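Local coordinates for uncharacterized protein YjgB (Bacillus subtilis, PDB 4YGT) that is of unknown function but is probably a secreted lipoprotein, the first structural representative of the DUF4309 family, which belongs to the PepSY clan, at residues A51-P56 with P76-S81. Numbering follows the deposited sequence.
Sequences AAFGEP and PGYGFS. With EDO (1,2-ethanediol), chain C.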
loop_
_atom_site.group_PDB
_atom_site.type_symbol
_atom_site.label_atom_id
_atom_site.label_comp_id
_atom_site.label_asym_id
_atom_site.label_seq_id
_atom_site.Cartn_x
_atom_site.Cartn_y
_atom_site.Cartn_z
ATOM N N ALA A 51 -1.382 0.803 -18.407
ATOM C CA ALA A 51 -2.433 0.081 -19.122
ATOM C C ALA A 51 -3.662 -0.087 -18.205
ATOM O O ALA A 51 -4.782 0.181 -18.624
ATOM C CB ALA A 51 -1.913 -1.279 -19.596
ATOM N N ALA A 52 -3.437 -0.439 -16.942
ATOM C CA ALA A 52 -4.497 -0.658 -15.968
ATOM C C ALA A 52 -5.140 0.627 -15.438
ATOM O O ALA A 52 -6.360 0.691 -15.379
ATOM C CB ALA A 52 -3.965 -1.472 -14.796
ATOM N N PHE A 53 -4.339 1.609 -15.030
ATOM C CA PHE A 53 -4.778 2.824 -14.356
ATOM C C PHE A 53 -4.840 4.085 -15.200
ATOM O O PHE A 53 -5.410 5.077 -14.737
ATOM C CB PHE A 53 -3.831 3.099 -13.186
ATOM C CG PHE A 53 -4.015 2.221 -11.975
ATOM C CD1 PHE A 53 -3.402 0.975 -11.898
ATOM C CD2 PHE A 53 -4.804 2.636 -10.911
ATOM C CE1 PHE A 53 -3.573 0.161 -10.776
ATOM C CE2 PHE A 53 -4.970 1.822 -9.786
ATOM C CZ PHE A 53 -4.354 0.588 -9.727
ATOM N N GLY A 54 -4.258 4.069 -16.393
ATOM C CA GLY A 54 -4.182 5.261 -17.225
ATOM C C GLY A 54 -2.958 6.072 -16.839
ATOM O O GLY A 54 -2.020 5.548 -16.226
ATOM N N GLU A 55 -2.956 7.359 -17.177
ATOM C CA GLU A 55 -1.847 8.257 -16.846
ATOM C C GLU A 55 -1.987 8.709 -15.426
ATOM O O GLU A 55 -3.117 8.935 -14.980
ATOM C CB GLU A 55 -1.767 9.470 -17.811
ATOM C CG GLU A 55 -1.320 9.102 -19.221
ATOM C CD GLU A 55 -0.045 8.281 -19.279
ATOM O OE1 GLU A 55 1.009 8.800 -18.846
ATOM O OE2 GLU A 55 -0.113 7.099 -19.691
ATOM N N PRO A 56 -0.854 8.848 -14.693
ATOM C CA PRO A 56 -0.934 9.277 -13.290
ATOM C C PRO A 56 -1.321 10.740 -13.098
ATOM O O PRO A 56 -0.970 11.602 -13.910
ATOM C CB PRO A 56 0.480 9.038 -12.752
ATOM C CG PRO A 56 1.232 8.389 -13.834
ATOM C CD PRO A 56 0.543 8.617 -15.107
ATOM N N PRO A 76 -9.604 3.665 -4.295
ATOM C CA PRO A 76 -8.476 4.213 -3.529
ATOM C C PRO A 76 -7.318 4.758 -4.376
ATOM O O PRO A 76 -7.207 4.486 -5.570
ATOM C CB PRO A 76 -8.007 3.007 -2.706
ATOM C CG PRO A 76 -8.366 1.839 -3.541
ATOM C CD PRO A 76 -9.656 2.189 -4.191
ATOM N N GLY A 77 -6.444 5.500 -3.705
ATOM C CA GLY A 77 -5.231 6.037 -4.285
ATOM C C GLY A 77 -4.132 5.003 -4.281
ATOM O O GLY A 77 -4.089 4.144 -3.397
ATOM N N TYR A 78 -3.262 5.050 -5.296
ATOM C CA TYR A 78 -2.105 4.154 -5.412
ATOM C C TYR A 78 -0.903 4.887 -5.881
ATOM O O TYR A 78 -1.020 5.872 -6.595
ATOM C CB TYR A 78 -2.297 2.971 -6.380
ATOM C CG TYR A 78 -3.300 1.943 -5.955
ATOM C CD1 TYR A 78 -2.937 0.873 -5.138
ATOM C CD2 TYR A 78 -4.607 2.007 -6.401
ATOM C CE1 TYR A 78 -3.874 -0.091 -4.761
ATOM C CE2 TYR A 78 -5.537 1.046 -6.055
ATOM C CZ TYR A 78 -5.182 0.021 -5.217
ATOM O OH TYR A 78 -6.200 -0.844 -4.921
ATOM N N GLY A 79 0.247 4.314 -5.558
ATOM C CA GLY A 79 1.557 4.760 -5.983
ATOM C C GLY A 79 2.345 3.550 -6.435
ATOM O O GLY A 79 2.266 2.486 -5.827
ATOM N N PHE A 80 3.068 3.691 -7.536
ATOM C CA PHE A 80 3.936 2.646 -8.056
ATOM C C PHE A 80 5.318 3.206 -8.313
ATOM O O PHE A 80 5.455 4.195 -9.011
ATOM C CB PHE A 80 3.364 2.060 -9.351
ATOM C CG PHE A 80 2.010 1.419 -9.178
ATOM C CD1 PHE A 80 0.845 2.181 -9.258
ATOM C CD2 PHE A 80 1.895 0.056 -8.929
ATOM C CE1 PHE A 80 -0.405 1.589 -9.100
ATOM C CE2 PHE A 80 0.643 -0.531 -8.763
ATOM C CZ PHE A 80 -0.496 0.241 -8.849
ATOM N N SER A 81 6.333 2.603 -7.722
ATOM C CA SER A 81 7.732 2.922 -8.014
ATOM C C SER A 81 8.280 1.737 -8.819
ATOM O O SER A 81 7.720 0.636 -8.754
ATOM C CB SER A 81 8.526 3.194 -6.740
ATOM O OG SER A 81 8.746 2.008 -5.998
HETATM C C1 EDO C . -7.687 4.806 -9.832
HETATM O O1 EDO C . -6.749 5.848 -9.670
HETATM C C2 EDO C . -8.408 4.523 -8.512
HETATM O O2 EDO C . -8.917 5.739 -7.986
#
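With chi1 at -75°, Phe53 swings CG to the side of its own backbone N and sets its ring out toward the strand, where Tyr78 and Phe80, turned about chi1 in the same sense and with their CB atoms directed toward the facing segment, join it in an aromatic cluster. The cluster fastens the C-terminal end of helix 46-53 to strand 77-82, next to the outermost strand 67-69 of the antiparallel sheet. Tyr78 and Phe80, two apart on an extended strand, project from the same side of the sheet, and the Phe53 ring reaches both. Toward Tyr78 it offers its edge in an offset edge-to-face pair, with the planes at 68°. Phe53 CE2 comes within 3.4 Å of Tyr78 CD2, and Phe53 CZ is 3.6 Å from the same atom. Phe80 meets Phe53 obliquely, its CE1 lying over one face of the Phe53 ring toward the rim; the closest approach is Phe53 CE1 to Phe80 CZ at 3.6 Å. Flat, apolar phenylalanine suits this place because it can present an edge to one neighbour and a face to the other. Tyr78 supplies a similar ring while its OH, at the far end, makes a weak hydrogen bond to Gln35. Tyr69 of strand 67-69 also meets the Phe53 ring, and Val49, one turn earlier on the helix, packs on Phe80. Gly54, the first residue beyond the helix, has a positive phi (86°); lacking a side chain, it can take this turn with the carbonyl O of Phe53 close by, and its own O is hydrogen-bonded to Tyr69 OH. A 1,2-ethanediol, probably from the crystallisation liquor, lies at the edge of the Phe53 ring, its C1 3.8 Å from Phe53 CD2.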